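Local coordinates for protein predicted DNA-binding transcriptional regulator (Aliivibrio fischeri ES114, PDB 7DWN) that probably binds cis-regulatory DNA sequences and regulates transcription as a tetrameric member of the LysR family, at residues W7-D10 with F11-L14; R67-A70 with R71-N75; R36-R39 with L40-T44. One frame throughout, in Å; residues are numbered along the deposited sequence.

All three contacts are short-range and helical, and they follow the chain in the order contact 1, contact 3, contact 2, on helices 5-17, 31-45 and 61-83. The first two helices belong to the LysR-type helix-turn-helix region; the third is the long helix that leads from it toward the substrate-binding domain. Contact 1 sits in the middle: its centre is about 10 Å from that of contact 2 and about 11 Å from that of contact 3, and it touches both, by packing and, toward contact 3, also by a salt bridge. Contacts 2 and 3 do not meet. Helix 5-17 thus joins the putative DNA-reading helix to the dimerising one.

Contact 1. Residues W7-D10 with F11-L14; sequences WLED and FLVL
Glu-9 and Leu-12, three residues apart on helix 5-17, cross obliquely: the glutamate chain folds over at its second torsion (chi2 -62°), and OE2 of Glu-9 comes to rest 3.9 Å from CD1 of Leu-12. One oxygen of a carboxylate thus lies against a methyl group, with Val-74 of helix 61-83 also touching the glutamate. Leu-12 in turn leans back along the helix, its CG only 3.3 Å from the carbonyl O of Leu-8, which already accepts the N-H of Leu-12 at 3.0 Å from N. Val-13 does much the same one residue on, setting CG2 3.4 Å from O of Glu-9.

Phe-11 is turned the other way. With its ring carbon anti to the backbone N (chi1 -179°), the ring leaves the neighbouring turn behind and packs on Leu-41 and Leu-49, while CB stays 3.6 Å from O of Trp-7. The indole of Trp-7 likewise heads outward, to Leu-40 and Thr-44 of helix 31-45. Beneath these divergent groups run four regular i to i+4 backbone bonds; that from Val-13 N to Glu-9 O is the straightest, at 172°.

Asp-10 is buried, and its carboxylate is shared by two arginines outside the turn: OD1 forms a salt bridge with NE of Arg-27 and OD2 one with NE of Arg-37. Two positive partners would be expected to favour the ionised aspartate, whereas Glu-9 is partly exposed; Arg-27 touches it as well, but its side chain meets that of Leu-12 by packing.

Contact 2. Residues R67-A70 with R71-N75; sequences RITA and RTLVN
This is a within-helix contact between successive turns of helix 61-83, the long helix that leaves the DNA-binding domain, and two different faces of that helix take part. Arg-67 and Arg-71 form a positive ridge on one of them. Arg-67 is fully extended, whereas Arg-71 starts out extended and then bends at chi3 (-56°), which brings NH2 of Arg-71 to 4.4 Å from NE of Arg-67. That NE lies at the edge of the Arg-71 guanidinium, near its plane. The two like charges would be expected to repel each other somewhat. The side chain of Arg-67 also packs on Phe-11 and Ala-15 of helix 5-17.

The carbonyl O of Ile-68 accepts two bonds from Thr-72: one from the N-H, at 2.9 Å from N, and one from the hydroxyl OG1, at 3.0 Å. The two donors reach the carbonyl from opposite faces of its plane, and OG1 sits well above that plane, 38° out of it. The torsion chi1 (-64°) makes this second bond possible by setting OG1 beside the backbone N of Thr-72, with CG2 sent the other way.

Thr-69 and Leu-73 lie side by side and point in the same direction, CG2 of Thr-69 being 3.9 Å from CD1 of Leu-73. Together with Thr-72 they face the second subunit, where Thr-69 meets Gly-80, Thr-72 meets Gln-76 and Leu-73 meets Ile-77 of that other chain. Residue numbers in each pair add up to nearly the same value, which is consistent with the two helices running antiparallel, as in the paired linker helices through which LysR-type regulators dimerise.

Contact 3. Residues R36-R39 with L40-T44; sequences RRIR and LLEDT
CG anti to the backbone N (chi1 -176°) and a bend at chi2 (60°) carry the guanidinium of Arg-36 forward, toward the next turn of helix 31-45, where one of its faces receives the methyl CD2 of Leu-40, 4.0 Å from NH2 of Arg-36. CG of Leu-40 lies 3.2 Å from the carbonyl O of Arg-36. Arg-39 follows nearly the same first two torsions and so runs alongside the next turn, but there it finds acids. NE of Arg-39 faces OD1 of Asp-43 at 4.0 Å, a long salt bridge made at the edge of the guanidinium and in its plane. The carboxylate is turned almost perpendicular to that plane (86°), so the two groups do not form a two-pronged, coplanar pair.

Helix 31-45 is the second helix of the helix-turn-helix, the one that in LysR-type regulators usually reads the DNA major groove; a surface rich in arginines is consistent with such a role.

Glu-42 crosses Arg-39 at about a right angle: OE1 of Glu-42 touches the aliphatic CD of Arg-39, 3.7 Å away, not its guanidinium. The charge of Glu-42 is taken up elsewhere, OE1 by a salt bridge to NH2 of Arg-52 and OE2 by a hydrogen bond from the backbone N of Leu-49. Further on, the carbonyl O of Leu-40 accepts two donors from Thr-44, OG1 at 2.7 Å and N at 2.9 Å, which arrive from opposite faces of the carbonyl plane.

Contact 1. Residues W7-D10 with F11-L14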
# COMPACT_ATOMS: atom_id res chain seq x y z
N TRP A 7 -13.98 -18.58 -18.98
CA TRP A 7 -13.24 -18.18 -20.17
C TRP A 7 -11.89 -17.58 -19.80
O TRP A 7 -10.89 -17.79 -20.50
CB TRP A 7 -14.05 -17.17 -20.99
CG TRP A 7 -15.36 -17.70 -21.50
CD1 TRP A 7 -15.76 -19.01 -21.54
CD2 TRP A 7 -16.44 -16.93 -22.03
NE1 TRP A 7 -17.02 -19.09 -22.07
CE2 TRP A 7 -17.46 -17.83 -22.38
CE3 TRP A 7 -16.63 -15.56 -22.25
CZ2 TRP A 7 -18.66 -17.41 -22.94
CZ3 TRP A 7 -17.83 -15.14 -22.81
CH2 TRP A 7 -18.83 -16.06 -23.15
N LEU A 8 -11.84 -16.82 -18.70
CA LEU A 8 -10.57 -16.27 -18.24
C LEU A 8 -9.58 -17.39 -17.92
O LEU A 8 -8.41 -17.34 -18.32
CB LEU A 8 -10.80 -15.38 -17.01
CG LEU A 8 -11.89 -14.31 -17.15
CD1 LEU A 8 -12.17 -13.64 -15.81
CD2 LEU A 8 -11.49 -13.28 -18.19
N GLU A 9 -10.05 -18.42 -17.22
CA GLU A 9 -9.15 -19.53 -16.91
C GLU A 9 -8.76 -20.30 -18.17
O GLU A 9 -7.60 -20.72 -18.32
CB GLU A 9 -9.78 -20.46 -15.87
CG GLU A 9 -9.48 -20.05 -14.43
CD GLU A 9 -8.00 -20.09 -14.11
OE1 GLU A 9 -7.25 -20.85 -14.76
OE2 GLU A 9 -7.57 -19.35 -13.19
N ASP A 10 -9.72 -20.51 -19.09
CA ASP A 10 -9.41 -21.10 -20.39
C ASP A 10 -8.25 -20.37 -21.05
O ASP A 10 -7.28 -20.99 -21.50
CB ASP A 10 -10.64 -21.05 -21.30
CG ASP A 10 -11.79 -21.89 -20.78
OD1 ASP A 10 -11.54 -22.87 -20.05
OD2 ASP A 10 -12.96 -21.57 -21.10
N PHE A 11 -8.34 -19.04 -21.12
CA PHE A 11 -7.33 -18.25 -21.81
C PHE A 11 -5.99 -18.29 -21.09
O PHE A 11 -4.94 -18.33 -21.74
CB PHE A 11 -7.81 -16.81 -21.97
CG PHE A 11 -6.84 -15.94 -22.71
CD1 PHE A 11 -6.68 -16.07 -24.08
CD2 PHE A 11 -6.09 -15.00 -22.04
CE1 PHE A 11 -5.79 -15.27 -24.76
CE2 PHE A 11 -5.19 -14.19 -22.71
CZ PHE A 11 -5.04 -14.33 -24.08
N LEU A 12 -6.00 -18.28 -19.76
CA LEU A 12 -4.73 -18.37 -19.03
C LEU A 12 -4.02 -19.70 -19.31
O LEU A 12 -2.81 -19.73 -19.58
CB LEU A 12 -4.97 -18.19 -17.53
CG LEU A 12 -5.41 -16.79 -17.07
CD1 LEU A 12 -5.82 -16.80 -15.60
CD2 LEU A 12 -4.31 -15.77 -17.31
N VAL A 13 -4.77 -20.80 -19.26
CA VAL A 13 -4.17 -22.11 -19.54
C VAL A 13 -3.65 -22.16 -20.98
O VAL A 13 -2.54 -22.64 -21.24
CB VAL A 13 -5.18 -23.23 -19.26
CG1 VAL A 13 -4.63 -24.56 -19.75
CG2 VAL A 13 -5.49 -23.30 -17.77
N LEU A 14 -4.45 -21.65 -21.93
CA LEU A 14 -4.01 -21.62 -23.32
C LEU A 14 -2.74 -20.79 -23.48
O LEU A 14 -1.86 -21.14 -24.28
CB LEU A 14 -5.13 -21.06 -24.21
CG LEU A 14 -4.81 -20.92 -25.70
CD1 LEU A 14 -4.61 -22.29 -26.33
CD2 LEU A 14 -5.90 -20.14 -26.41

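Contact 2. Residues R67-A70 with R71-N75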
# COMPACT_ATOMS: atom_id res chain seq x y z
N ARG A 67 -4.14 -11.09 -20.96
CA ARG A 67 -3.61 -12.08 -20.03
C ARG A 67 -3.45 -11.48 -18.64
O ARG A 67 -3.85 -12.09 -17.64
CB ARG A 67 -2.28 -12.63 -20.55
CG ARG A 67 -1.76 -13.83 -19.79
CD ARG A 67 -0.50 -14.36 -20.45
NE ARG A 67 0.13 -15.40 -19.64
CZ ARG A 67 1.25 -16.03 -19.99
NH1 ARG A 67 1.85 -15.74 -21.14
NH2 ARG A 67 1.75 -16.96 -19.20
N ILE A 68 -2.87 -10.28 -18.57
CA ILE A 68 -2.79 -9.57 -17.29
C ILE A 68 -4.18 -9.30 -16.74
O ILE A 68 -4.45 -9.49 -15.55
CB ILE A 68 -2.00 -8.26 -17.45
CG1 ILE A 68 -0.90 -8.40 -18.50
CG2 ILE A 68 -1.42 -7.82 -16.12
CD1 ILE A 68 -0.29 -7.07 -18.90
N THR A 69 -5.09 -8.85 -17.61
CA THR A 69 -6.45 -8.57 -17.15
C THR A 69 -7.11 -9.82 -16.57
O THR A 69 -7.76 -9.76 -15.52
CB THR A 69 -7.30 -8.00 -18.29
OG1 THR A 69 -6.70 -6.79 -18.76
CG2 THR A 69 -8.71 -7.70 -17.80
N ALA A 70 -6.93 -10.96 -17.22
CA ALA A 70 -7.56 -12.20 -16.78
C ALA A 70 -6.95 -12.71 -15.49
O ALA A 70 -7.67 -13.18 -14.60
CB ALA A 70 -7.45 -13.27 -17.87
N ARG A 71 -5.62 -12.63 -15.36
CA ARG A 71 -4.99 -13.02 -14.10
C ARG A 71 -5.47 -12.13 -12.95
O ARG A 71 -5.79 -12.63 -11.86
CB ARG A 71 -3.47 -12.95 -14.23
CG ARG A 71 -2.73 -13.31 -12.96
CD ARG A 71 -1.22 -13.20 -13.16
NE ARG A 71 -0.77 -14.02 -14.28
CZ ARG A 71 -0.44 -15.31 -14.18
NH1 ARG A 71 -0.51 -15.92 -13.01
NH2 ARG A 71 -0.03 -15.97 -15.25
N THR A 72 -5.54 -10.82 -13.19
CA THR A 72 -6.05 -9.90 -12.18
C THR A 72 -7.47 -10.26 -11.77
O THR A 72 -7.77 -10.36 -10.58
CB THR A 72 -6.00 -8.46 -12.72
OG1 THR A 72 -4.64 -8.08 -12.95
CG2 THR A 72 -6.64 -7.49 -11.73
N LEU A 73 -8.34 -10.49 -12.76
CA LEU A 73 -9.74 -10.80 -12.46
C LEU A 73 -9.87 -12.13 -11.72
O LEU A 73 -10.68 -12.24 -10.80
CB LEU A 73 -10.55 -10.82 -13.75
CG LEU A 73 -10.81 -9.47 -14.42
CD1 LEU A 73 -11.36 -9.68 -15.82
CD2 LEU A 73 -11.77 -8.64 -13.58
N VAL A 74 -9.10 -13.14 -12.11
CA VAL A 74 -9.22 -14.45 -11.47
C VAL A 74 -8.72 -14.39 -10.03
O VAL A 74 -9.36 -14.94 -9.12
CB VAL A 74 -8.47 -15.51 -12.30
CG1 VAL A 74 -8.21 -16.75 -11.46
CG2 VAL A 74 -9.26 -15.86 -13.55
N ASN A 75 -7.58 -13.74 -9.80
CA ASN A 75 -7.10 -13.60 -8.43
C ASN A 75 -8.06 -12.77 -7.59
O ASN A 75 -8.26 -13.04 -6.40
CB ASN A 75 -5.69 -13.01 -8.41
CG ASN A 75 -4.63 -14.03 -8.78
OD1 ASN A 75 -4.81 -15.23 -8.58
ND2 ASN A 75 -3.50 -13.55 -9.31

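Contact 3. Residues R36-R39 with L40-T44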
# COMPACT_ATOMS: atom_id res chain seq x y z
N ARG A 36 -14.38 -22.98 -29.09
CA ARG A 36 -15.57 -22.13 -29.09
C ARG A 36 -15.60 -21.21 -27.88
O ARG A 36 -16.02 -20.05 -27.99
CB ARG A 36 -16.83 -22.99 -29.15
CG ARG A 36 -18.12 -22.19 -29.25
CD ARG A 36 -18.15 -21.34 -30.50
NE ARG A 36 -19.40 -20.58 -30.61
CZ ARG A 36 -19.65 -19.70 -31.58
NH1 ARG A 36 -18.75 -19.46 -32.52
NH2 ARG A 36 -20.81 -19.06 -31.60
N ARG A 37 -15.15 -21.69 -26.72
CA ARG A 37 -15.11 -20.84 -25.54
C ARG A 37 -14.12 -19.69 -25.73
O ARG A 37 -14.43 -18.54 -25.40
CB ARG A 37 -14.74 -21.66 -24.30
CG ARG A 37 -15.90 -22.47 -23.71
CD ARG A 37 -15.41 -23.75 -23.06
NE ARG A 37 -14.60 -23.51 -21.86
CZ ARG A 37 -14.94 -23.91 -20.64
NH1 ARG A 37 -16.08 -24.56 -20.44
NH2 ARG A 37 -14.15 -23.65 -19.61
N ILE A 38 -12.94 -19.99 -26.28
CA ILE A 38 -11.97 -18.93 -26.55
C ILE A 38 -12.52 -17.94 -27.57
O ILE A 38 -12.34 -16.72 -27.45
CB ILE A 38 -10.63 -19.53 -27.01
CG1 ILE A 38 -10.01 -20.38 -25.89
CG2 ILE A 38 -9.66 -18.43 -27.42
CD1 ILE A 38 -9.60 -19.58 -24.67
N ARG A 39 -13.23 -18.45 -28.58
CA ARG A 39 -13.81 -17.58 -29.60
C ARG A 39 -14.88 -16.67 -29.00
O ARG A 39 -14.98 -15.49 -29.36
CB ARG A 39 -14.39 -18.42 -30.73
CG ARG A 39 -14.89 -17.62 -31.93
CD ARG A 39 -13.76 -16.85 -32.59
NE ARG A 39 -14.22 -16.13 -33.77
CZ ARG A 39 -14.04 -16.55 -35.02
NH1 ARG A 39 -13.41 -17.69 -35.25
NH2 ARG A 39 -14.49 -15.83 -36.03
N LEU A 40 -15.69 -17.20 -28.08
CA LEU A 40 -16.69 -16.39 -27.41
C LEU A 40 -16.04 -15.31 -26.55
O LEU A 40 -16.51 -14.17 -26.50
CB LEU A 40 -17.61 -17.27 -26.57
CG LEU A 40 -18.58 -18.19 -27.32
CD1 LEU A 40 -19.33 -19.09 -26.35
CD2 LEU A 40 -19.55 -17.37 -28.15
N LEU A 41 -14.96 -15.67 -25.85
CA LEU A 41 -14.21 -14.66 -25.10
C LEU A 41 -13.70 -13.55 -26.01
O LEU A 41 -13.78 -12.37 -25.68
CB LEU A 41 -13.06 -15.31 -24.35
CG LEU A 41 -12.15 -14.34 -23.58
CD1 LEU A 41 -12.95 -13.61 -22.50
CD2 LEU A 41 -10.97 -15.07 -22.97
N GLU A 42 -13.17 -13.93 -27.18
CA GLU A 42 -12.67 -12.93 -28.12
C GLU A 42 -13.79 -12.05 -28.65
O GLU A 42 -13.61 -10.84 -28.84
CB GLU A 42 -11.93 -13.61 -29.27
CG GLU A 42 -10.61 -14.25 -28.87
CD GLU A 42 -9.98 -15.03 -30.01
OE1 GLU A 42 -10.74 -15.69 -30.75
OE2 GLU A 42 -8.75 -14.97 -30.16
N ASP A 43 -14.96 -12.64 -28.90
CA ASP A 43 -16.11 -11.86 -29.35
C ASP A 43 -16.58 -10.90 -28.27
O ASP A 43 -17.04 -9.79 -28.58
CB ASP A 43 -17.26 -12.79 -29.76
CG ASP A 43 -17.00 -13.48 -31.08
OD1 ASP A 43 -15.96 -13.19 -31.72
OD2 ASP A 43 -17.82 -14.33 -31.48
N THR A 44 -16.49 -11.29 -27.00
CA THR A 44 -16.94 -10.42 -25.92
C THR A 44 -15.95 -9.29 -25.67
O THR A 44 -16.37 -8.14 -25.46
CB THR A 44 -17.16 -11.23 -24.64
OG1 THR A 44 -17.89 -12.42 -24.95
CG2 THR A 44 -17.94 -10.42 -23.63